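Local coordinates for protein ParA (Salmonella enterica subsp. enterica serovar Newport str. SL317, PDB 3EZ9) that serves in DNA partition as a ParA-family protein, probably an ATPase that segregates plasmid copies and carries a helix-turn-helix domain, at the interface of chains A and B. Coordinates in Å, arbitrary orientation; residue numbers count along the deposited sequence, not the author numbering. Chains: chain A/B, ParA.

Contact 1: the interface of chains A and B. Residues chain A 273, 291, 294-295, 298, 310; chain B 7, 10-11, 14.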
# COMPACT_ATOMS: atom_id res chain seq x y z
N LEU A 273 8.75 3.62 18.87
CA LEU A 273 8.19 3.85 17.55
C LEU A 273 9.41 4.04 16.63
O LEU A 273 10.25 4.89 16.90
CB LEU A 273 7.33 5.13 17.54
CG LEU A 273 6.52 5.44 16.27
CD1 LEU A 273 5.19 4.71 16.35
CD2 LEU A 273 6.31 6.95 16.12
N LEU A 291 2.40 10.82 10.64
CA LEU A 291 2.88 11.21 11.95
C LEU A 291 1.97 12.24 12.57
O LEU A 291 1.83 12.29 13.79
CB LEU A 291 4.29 11.78 11.86
CG LEU A 291 5.35 10.78 11.40
CD1 LEU A 291 6.70 11.47 11.27
CD2 LEU A 291 5.40 9.62 12.37
N LEU A 294 -0.84 10.39 14.77
CA LEU A 294 -0.65 9.44 15.85
C LEU A 294 -1.27 9.91 17.15
O LEU A 294 -1.85 9.13 17.89
CB LEU A 294 0.84 9.17 16.06
CG LEU A 294 1.57 8.37 14.99
CD1 LEU A 294 3.04 8.25 15.36
CD2 LEU A 294 0.94 6.99 14.87
N PRO A 295 -1.15 11.20 17.45
CA PRO A 295 -1.77 11.55 18.73
C PRO A 295 -3.22 11.08 18.88
O PRO A 295 -3.56 10.48 19.89
CB PRO A 295 -1.61 13.07 18.79
CG PRO A 295 -0.28 13.27 18.06
CD PRO A 295 -0.40 12.33 16.87
N LEU A 298 -3.43 7.56 19.81
CA LEU A 298 -3.11 7.20 21.17
C LEU A 298 -4.33 7.49 22.05
O LEU A 298 -4.66 6.71 22.94
CB LEU A 298 -1.89 7.99 21.66
CG LEU A 298 -0.60 7.68 20.89
CD1 LEU A 298 0.52 8.57 21.36
CD2 LEU A 298 -0.22 6.23 21.05
N LEU A 310 4.52 3.28 24.77
CA LEU A 310 5.44 4.13 24.05
C LEU A 310 6.27 5.01 24.94
O LEU A 310 5.74 5.77 25.79
CB LEU A 310 4.70 5.01 23.05
CG LEU A 310 5.25 5.10 21.62
CD1 LEU A 310 5.37 3.70 21.02
CD2 LEU A 310 4.27 5.94 20.79
N TYR B 7 6.26 9.37 24.78
CA TYR B 7 5.04 9.02 24.08
C TYR B 7 4.34 10.35 24.12
O TYR B 7 3.50 10.63 23.29
CB TYR B 7 4.25 7.97 24.86
CG TYR B 7 2.83 8.29 25.32
CD1 TYR B 7 1.86 8.75 24.44
CD2 TYR B 7 2.43 8.04 26.63
CE1 TYR B 7 0.53 8.95 24.86
CE2 TYR B 7 1.13 8.23 27.07
CZ TYR B 7 0.18 8.68 26.19
OH TYR B 7 -1.09 8.88 26.66
N VAL B 10 5.66 11.92 21.05
CA VAL B 10 5.19 11.57 19.72
C VAL B 10 4.33 12.79 19.37
O VAL B 10 4.25 13.20 18.20
CB VAL B 10 4.32 10.28 19.74
CG1 VAL B 10 3.43 10.24 18.53
CG2 VAL B 10 5.19 9.07 19.73
N GLY B 11 3.70 13.36 20.40
CA GLY B 11 2.86 14.52 20.20
C GLY B 11 3.72 15.67 19.72
O GLY B 11 3.29 16.52 18.94
N ALA B 14 4.63 15.24 16.14
CA ALA B 14 3.40 15.53 15.42
C ALA B 14 3.23 17.04 15.26
O ALA B 14 2.97 17.51 14.15
CB ALA B 14 2.22 14.97 16.17

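Contact 2: the interface of chains A and B. Residues chain A 293, 296-297, 300; chain B 210-211, 214.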
# COMPACT_ATOMS: atom_id res chain seq x y z
N ARG A 293 -1.04 12.31 12.69
CA ARG A 293 -2.25 11.65 13.19
C ARG A 293 -2.07 10.67 14.34
O ARG A 293 -3.06 10.16 14.84
CB ARG A 293 -2.92 10.88 12.06
CG ARG A 293 -4.11 11.55 11.45
CD ARG A 293 -3.80 12.97 11.10
NE ARG A 293 -4.74 13.48 10.13
CZ ARG A 293 -4.82 14.75 9.77
NH1 ARG A 293 -3.99 15.64 10.32
NH2 ARG A 293 -5.71 15.12 8.86
N GLU A 296 -4.06 11.32 17.88
CA GLU A 296 -5.46 10.93 17.94
C GLU A 296 -5.57 9.43 18.17
O GLU A 296 -6.45 8.95 18.89
CB GLU A 296 -6.18 11.35 16.67
CG GLU A 296 -6.13 12.87 16.40
CD GLU A 296 -4.70 13.43 16.17
OE1 GLU A 296 -4.26 14.34 16.92
OE2 GLU A 296 -4.00 12.97 15.23
N MET A 297 -4.65 8.69 17.56
CA MET A 297 -4.63 7.25 17.72
C MET A 297 -4.29 6.82 19.15
O MET A 297 -4.80 5.83 19.65
CB MET A 297 -3.64 6.64 16.75
CG MET A 297 -3.93 7.04 15.34
SD MET A 297 -3.80 5.66 14.26
CE MET A 297 -5.41 5.01 14.57
N GLN A 300 -7.38 7.10 21.43
CA GLN A 300 -8.37 6.02 21.39
C GLN A 300 -8.01 4.94 22.42
O GLN A 300 -8.89 4.30 23.00
CB GLN A 300 -8.48 5.42 19.99
CG GLN A 300 -9.27 6.29 19.01
CD GLN A 300 -9.74 5.52 17.80
OE1 GLN A 300 -10.00 6.09 16.74
NE2 GLN A 300 -9.86 4.21 17.95
N ILE B 210 -6.78 11.01 5.16
CA ILE B 210 -6.22 10.05 6.12
C ILE B 210 -7.30 9.79 7.16
O ILE B 210 -7.50 8.66 7.62
CB ILE B 210 -5.05 10.66 6.89
CG1 ILE B 210 -4.59 11.93 6.17
CG2 ILE B 210 -3.94 9.62 7.07
CD1 ILE B 210 -3.77 12.91 7.05
N ASP B 211 -7.98 10.88 7.51
CA ASP B 211 -9.04 10.89 8.49
C ASP B 211 -10.18 9.94 8.17
O ASP B 211 -11.03 9.71 9.03
CB ASP B 211 -9.57 12.30 8.63
CG ASP B 211 -8.55 13.25 9.20
OD1 ASP B 211 -7.35 12.93 9.14
OD2 ASP B 211 -8.92 14.33 9.70
N PHE B 214 -10.47 6.72 10.49
CA PHE B 214 -11.27 6.68 11.72
C PHE B 214 -12.72 6.31 11.42
O PHE B 214 -13.36 5.59 12.20
CB PHE B 214 -11.21 8.03 12.44
CG PHE B 214 -9.80 8.56 12.62
CD1 PHE B 214 -9.22 9.38 11.65
CD2 PHE B 214 -9.05 8.23 13.75
CE1 PHE B 214 -7.91 9.86 11.79
CE2 PHE B 214 -7.74 8.70 13.90
CZ PHE B 214 -7.17 9.52 12.92

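Contact 1: the interface of chains A and B
B:Val10 packs between A:Leu294 and A:Leu310 in an apolar, two-fold symmetric interface of the deposited dimer, which may be the biological one, and where the start of one chain's N-terminal helix lies on the other subunit. The evidence for its apolar character is that no polar bond crosses the patch, which hides 289 Å² in all. B:Val10 accounts for 82 Å² of this, and its two methyls divide the work. With CG1 of B:Val10 anti to the backbone N (chi1 158°), that methyl lies against the CB and CD1 flank of A:Leu294, 3.7 Å from CB, while B:Val10 CG2 turns the other way to A:Leu310 CD2 at 3.4 Å. Both leucine side chains cross the valine at about a right angle, but methyl meets methyl as the nearest pair only at A:Leu310. Behind them, A:Leu273 CD2 stands 4.3 Å from B:Val10 CG2, on strand 272-277.

One helical turn further, the methyl CB of B:Ala14 sits against the pyrrolidine ring of A:Pro295, 3.6 Å from CG. A:Pro295 CG also lies 4.0 Å from B:Gly11 CA, so the proline rests on a small-residue surface of helix 10-20. At the other end of the patch, B:Tyr7 and A:Leu298 run antiparallel alongside one another. Here CG of A:Leu298 is anti to its carbonyl carbon (chi1 -64°), and the CD1 methyl meets B:Tyr7 at ring atoms CD1 and CE1, the nearer at 3.4 Å. The fit of B:Tyr7 CB against A:Leu310 is doubtful. By seating the N-terminal segment of one ParA chain on its partner, the site probably contributes to the cohesion of the dimer.

Contact 2: the interface of chains A and B
OD1 of the B:Asp211 carboxylate is gripped by two nitrogens of A:Arg293, the side-on pair NE and NH2, each at 2.8 Å. The NE bond uses the syn lone pair of OD1; the NH2 bond arrives on the syn side too, but tilted out of the carboxylate plane. Both bonds are bent, 134° at the hydrogen, as expected when two donors converge on one oxygen. The guanidinium and carboxylate planes stand 51° apart, and B:Asp211 OD2 remains 3.4 Å from A:Arg293 NH2, so this is a salt bridge to one oxygen and not a flat, paired one. A bend at chi2 (49°) of A:Arg293 turns the chain so that its NE side faces the aspartate.

B:Ile210 supplies the apolar support. CD1 of B:Ile210 lies over one face of the guanidinium, toward the rim, 3.4 Å from A:Arg293 CZ, and the two side chains cross at about a right angle. The arginine is thereby held by the aspartate at its NE/NH2 edge and by the B:Ile210 methyl against one face, which should limit its rotation.

B:Phe214 has 91 Å² of its surface buried by chain A, more than any other residue of the patch. A:Arg293 CG lies at the ring edge, in plane, 4.0 Å from B:Phe214 CZ. A:Gln300 OE1 also lies in the ring plane, 3.8 Å from B:Phe214 CD2, with its amide turned obliquely to the ring. A:Glu296 CB instead approaches obliquely from above one face, beyond the rim, 4.1 Å from B:Phe214 CE2, an alkyl contact that does not involve the carboxylate.

In the fold, A:Arg293 is the junction between helices 281-292 and 294-303; the second of these helices carries A:Glu296, A:Met297 and A:Gln300, while B:Ile210 and B:Asp211 form the loop leading into helix 212-217, which carries B:Phe214.

The C-alpha centres of contact 1 and contact 2 are about 11 Å apart, and helix 294-303 of chain A serves both. It presents A:Leu294, A:Pro295 and A:Leu298 to contact 1, and A:Glu296, A:Met297 and A:Gln300 to contact 2, so one helix meets two separate segments of chain B: the N-terminal segment, B:Tyr7 with helix 10-20, and the loop and helix around 210-217. Contact 2 adds a charged pair that could give the pairing orientation. Because the interface is two-fold symmetric, both occur twice, consistent with a dimer built from reciprocal contacts.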